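Local coordinates for protein BlEst2 (Bacillus licheniformis, PDB 6WPX) that probably hydrolyses ester bonds as a lipase or esterase, and is seen in a propeptide form with an autoinhibitory C-terminal domain, at residues L85-D93 / N173-M184. Numbering follows the deposited sequence.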
loop_
_atom_site.group_PDB
_atom_site.type_symbol
_atom_site.label_atom_id
_atom_site.label_comp_id
_atom_site.label_asym_id
_atom_site.label_seq_id
_atom_site.Cartn_x
_atom_site.Cartn_y
_atom_site.Cartn_z
ATOM N N LEU A 85 14.773 4.486 12.143
ATOM C CA LEU A 85 15.313 4.755 10.813
ATOM C C LEU A 85 14.580 5.986 10.369
ATOM O O LEU A 85 13.856 6.571 11.187
ATOM C CB LEU A 85 15.067 3.578 9.846
ATOM C CG LEU A 85 15.711 2.222 10.219
ATOM C CD1 LEU A 85 15.431 1.189 9.142
ATOM C CD2 LEU A 85 17.244 2.360 10.437
ATOM N N HIS A 86 14.754 6.413 9.107
ATOM C CA HIS A 86 14.019 7.565 8.620
ATOM C C HIS A 86 12.553 7.194 8.411
ATOM O O HIS A 86 12.246 6.192 7.758
ATOM C CB HIS A 86 14.599 8.121 7.320
ATOM C CG HIS A 86 15.983 8.675 7.449
ATOM N ND1 HIS A 86 16.210 9.911 8.020
ATOM C CD2 HIS A 86 17.163 8.177 7.007
ATOM C CE1 HIS A 86 17.520 10.090 7.976
ATOM N NE2 HIS A 86 18.134 9.076 7.377
ATOM N N PRO A 87 11.628 8.005 8.947
ATOM C CA PRO A 87 10.201 7.721 8.724
ATOM C C PRO A 87 9.756 8.039 7.282
ATOM O O PRO A 87 8.789 7.477 6.779
ATOM C CB PRO A 87 9.508 8.684 9.705
ATOM C CG PRO A 87 10.439 9.830 9.842
ATOM C CD PRO A 87 11.822 9.218 9.773
ATOM N N ASP A 88 10.518 8.924 6.609
ATOM C CA ASP A 88 10.225 9.560 5.323
ATOM C C ASP A 88 11.288 9.368 4.218
ATOM O O ASP A 88 11.241 10.078 3.206
ATOM C CB ASP A 88 10.019 11.062 5.600
ATOM C CG ASP A 88 11.247 11.798 6.143
ATOM O OD1 ASP A 88 12.195 11.119 6.630
ATOM O OD2 ASP A 88 11.257 13.050 6.097
ATOM N N LYS A 89 12.250 8.463 4.408
ATOM C CA LYS A 89 13.287 8.236 3.371
ATOM C C LYS A 89 13.099 6.880 2.700
ATOM O O LYS A 89 12.425 6.038 3.260
ATOM C CB LYS A 89 14.704 8.439 3.901
ATOM C CG LYS A 89 14.938 9.764 4.606
ATOM C CD LYS A 89 14.939 10.943 3.679
ATOM C CE LYS A 89 15.411 12.213 4.345
ATOM N NZ LYS A 89 16.886 12.228 4.516
ATOM N N ASP A 90 13.777 6.666 1.581
ATOM C CA ASP A 90 13.667 5.407 0.806
ATOM C C ASP A 90 14.448 4.235 1.441
ATOM O O ASP A 90 15.110 4.429 2.415
ATOM C CB ASP A 90 13.900 5.632 -0.689
ATOM C CG ASP A 90 15.352 5.831 -1.105
ATOM O OD1 ASP A 90 16.215 5.608 -0.284
ATOM O OD2 ASP A 90 15.589 6.151 -2.260
ATOM N N MET A 91 14.344 3.061 0.820
ATOM C CA MET A 91 14.982 1.813 1.302
ATOM C C MET A 91 16.504 1.905 1.136
ATOM O O MET A 91 17.201 1.177 1.821
ATOM C CB MET A 91 14.418 0.565 0.617
ATOM C CG MET A 91 14.825 0.355 -0.809
ATOM S SD MET A 91 13.968 1.359 -2.019
ATOM C CE MET A 91 12.429 0.468 -2.182
ATOM N N GLN A 92 16.973 2.789 0.244
ATOM C CA GLN A 92 18.410 2.955 0.050
ATOM C C GLN A 92 19.023 3.678 1.264
ATOM O O GLN A 92 19.973 3.175 1.850
ATOM C CB GLN A 92 18.717 3.685 -1.274
ATOM C CG GLN A 92 20.227 3.814 -1.553
ATOM C CD GLN A 92 20.564 4.270 -2.958
ATOM O OE1 GLN A 92 19.912 5.134 -3.551
ATOM N NE2 GLN A 92 21.631 3.723 -3.507
ATOM N N ASP A 93 18.460 4.833 1.648
ATOM C CA ASP A 93 18.942 5.604 2.804
ATOM C C ASP A 93 18.694 4.827 4.072
ATOM O O ASP A 93 19.571 4.776 4.938
ATOM C CB ASP A 93 18.257 6.962 2.891
ATOM C CG ASP A 93 18.593 7.887 1.735
ATOM O OD1 ASP A 93 19.702 7.756 1.165
ATOM O OD2 ASP A 93 17.786 8.764 1.441
ATOM N N ASN A 173 6.839 11.885 -0.228
ATOM C CA ASN A 173 8.192 11.922 0.274
ATOM C C ASN A 173 8.860 10.711 -0.345
ATOM O O ASN A 173 8.191 9.916 -1.010
ATOM C CB ASN A 173 8.239 11.925 1.817
ATOM C CG ASN A 173 7.512 10.766 2.475
ATOM O OD1 ASN A 173 7.664 9.620 2.099
ATOM N ND2 ASN A 173 6.730 11.033 3.496
ATOM N N ASP A 174 10.172 10.593 -0.157
ATOM C CA ASP A 174 10.970 9.531 -0.724
ATOM C C ASP A 174 10.499 8.151 -0.299
ATOM O O ASP A 174 10.596 7.241 -1.117
ATOM C CB ASP A 174 12.426 9.717 -0.325
ATOM C CG ASP A 174 13.161 10.847 -1.029
ATOM O OD1 ASP A 174 12.561 11.485 -1.918
ATOM O OD2 ASP A 174 14.361 11.038 -0.741
ATOM N N ALA A 175 10.012 7.989 0.961
ATOM C CA ALA A 175 9.543 6.698 1.487
ATOM C C ALA A 175 8.302 6.215 0.795
ATOM O O ALA A 175 8.329 5.107 0.270
ATOM C CB ALA A 175 9.341 6.746 2.998
ATOM N N VAL A 176 7.247 7.056 0.707
ATOM C CA VAL A 176 5.982 6.713 0.026
ATOM C C VAL A 176 6.222 6.451 -1.467
ATOM O O VAL A 176 5.682 5.497 -2.020
ATOM C CB VAL A 176 4.853 7.768 0.273
ATOM C CG1 VAL A 176 3.530 7.319 -0.359
ATOM C CG2 VAL A 176 4.657 8.022 1.775
ATOM N N TYR A 177 7.041 7.295 -2.103
ATOM C CA TYR A 177 7.447 7.190 -3.506
ATOM C C TYR A 177 8.053 5.819 -3.770
ATOM O O TYR A 177 7.755 5.224 -4.802
ATOM C CB TYR A 177 8.520 8.250 -3.789
ATOM C CG TYR A 177 8.961 8.337 -5.226
ATOM C CD1 TYR A 177 10.070 7.624 -5.685
ATOM C CD2 TYR A 177 8.335 9.207 -6.108
ATOM C CE1 TYR A 177 10.520 7.759 -7.002
ATOM C CE2 TYR A 177 8.765 9.339 -7.421
ATOM C CZ TYR A 177 9.870 8.634 -7.860
ATOM O OH TYR A 177 10.265 8.832 -9.156
ATOM N N SER A 178 8.959 5.354 -2.864
ATOM C CA SER A 178 9.655 4.072 -3.025
ATOM C C SER A 178 8.715 2.878 -2.871
ATOM O O SER A 178 9.097 1.773 -3.228
ATOM C CB SER A 178 10.840 3.953 -2.069
ATOM O OG SER A 178 10.439 3.722 -0.727
ATOM N N LEU A 179 7.493 3.102 -2.355
ATOM C CA LEU A 179 6.479 2.064 -2.158
ATOM C C LEU A 179 5.572 1.831 -3.380
ATOM O O LEU A 179 4.796 0.873 -3.376
ATOM C CB LEU A 179 5.644 2.349 -0.901
ATOM C CG LEU A 179 6.413 2.269 0.439
ATOM C CD1 LEU A 179 5.536 2.716 1.570
ATOM C CD2 LEU A 179 6.917 0.859 0.695
ATOM N N GLN A 180 5.668 2.683 -4.420
ATOM C CA GLN A 180 4.878 2.480 -5.648
ATOM C C GLN A 180 5.220 1.099 -6.227
ATOM O O GLN A 180 6.377 0.667 -6.148
ATOM C CB GLN A 180 5.182 3.561 -6.687
ATOM C CG GLN A 180 4.668 4.922 -6.260
ATOM C CD GLN A 180 5.140 6.005 -7.179
ATOM O OE1 GLN A 180 4.440 6.419 -8.118
ATOM N NE2 GLN A 180 6.338 6.518 -6.912
ATOM N N THR A 181 4.221 0.399 -6.768
ATOM C CA THR A 181 4.421 -0.969 -7.271
ATOM C C THR A 181 5.397 -1.023 -8.444
ATOM O O THR A 181 6.106 -2.013 -8.597
ATOM C CB THR A 181 3.093 -1.665 -7.593
ATOM O OG1 THR A 181 2.408 -0.915 -8.588
ATOM C CG2 THR A 181 2.221 -1.846 -6.378
ATOM N N GLY A 182 5.431 0.030 -9.258
ATOM C CA GLY A 182 6.364 0.087 -10.381
ATOM C C GLY A 182 7.793 0.148 -9.873
ATOM O O GLY A 182 8.665 -0.555 -10.379
ATOM N N PHE A 183 8.032 1.004 -8.859
ATOM C CA PHE A 183 9.346 1.191 -8.219
ATOM C C PHE A 183 9.741 -0.105 -7.507
ATOM O O PHE A 183 10.880 -0.544 -7.626
ATOM C CB PHE A 183 9.258 2.328 -7.180
ATOM C CG PHE A 183 10.590 2.852 -6.704
ATOM C CD1 PHE A 183 11.278 2.219 -5.675
ATOM C CD2 PHE A 183 11.170 3.975 -7.297
ATOM C CE1 PHE A 183 12.513 2.711 -5.231
ATOM C CE2 PHE A 183 12.397 4.472 -6.842
ATOM C CZ PHE A 183 13.052 3.841 -5.798
ATOM N N MET A 184 8.799 -0.722 -6.778
ATOM C CA MET A 184 9.094 -1.973 -6.095
ATOM C C MET A 184 9.326 -3.114 -7.064
ATOM O O MET A 184 10.133 -3.974 -6.752
ATOM C CB MET A 184 8.037 -2.310 -5.034
ATOM C CG MET A 184 8.140 -1.419 -3.785
ATOM S SD MET A 184 9.768 -1.405 -3.001
ATOM C CE MET A 184 9.989 -3.140 -2.614
HETATM O O HOH W 1 11.568 12.738 1.044
HETATM O O HOH W 2 15.258 8.849 0.627
#
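Met91 reaches across to the start of helix 181-191 and meets Phe183 at the ring edge, a Met-aromatic contact in which Met91 SD lies near the ring plane, 3.8 Å from Phe183 CE1. Bends at chi2 and chi3 fold the chain so that its methyl end lies against the sulfur of Met184 (Met91 CE to Met184 SD 3.4 Å) and also touches the CB of Ser178. That CB packs on Asp90 CB too, while Ser178 OG donates to Ala175 O, one turn back.

The N-terminus of helix 174-178 abuts residues 88-90. Ala175 N gives a weak hydrogen bond to Asp88 O (3.3 Å), and Ala175 CB is 3.2 Å from Lys89 O. Asn173 is the N-cap of this helix: Asn173 OD1 receives Val176 N at 2.9 Å in a nearly straight bond (172°), while the amide flank lies alongside Asp88 CB. With an alanine at Asn173, Val176 N would probably lose its capping acceptor and a gap would open beside Asp88 CB. One water bridges Asp90 N, Asp93 OD2 and Asp174 OD2, tying together the starts of two helices, 91-109 and 174-178.

The junction belongs to the alpha/beta hydrolase-type part of the chain, where Met91, opening helix 91-109, also packs on Ile123 of helix 121-131 and Lys120 NZ hydrogen-bonds Lys89 O; Phe183 in turn touches Met446 of strand 445-456, in a C-terminal antiparallel sheet.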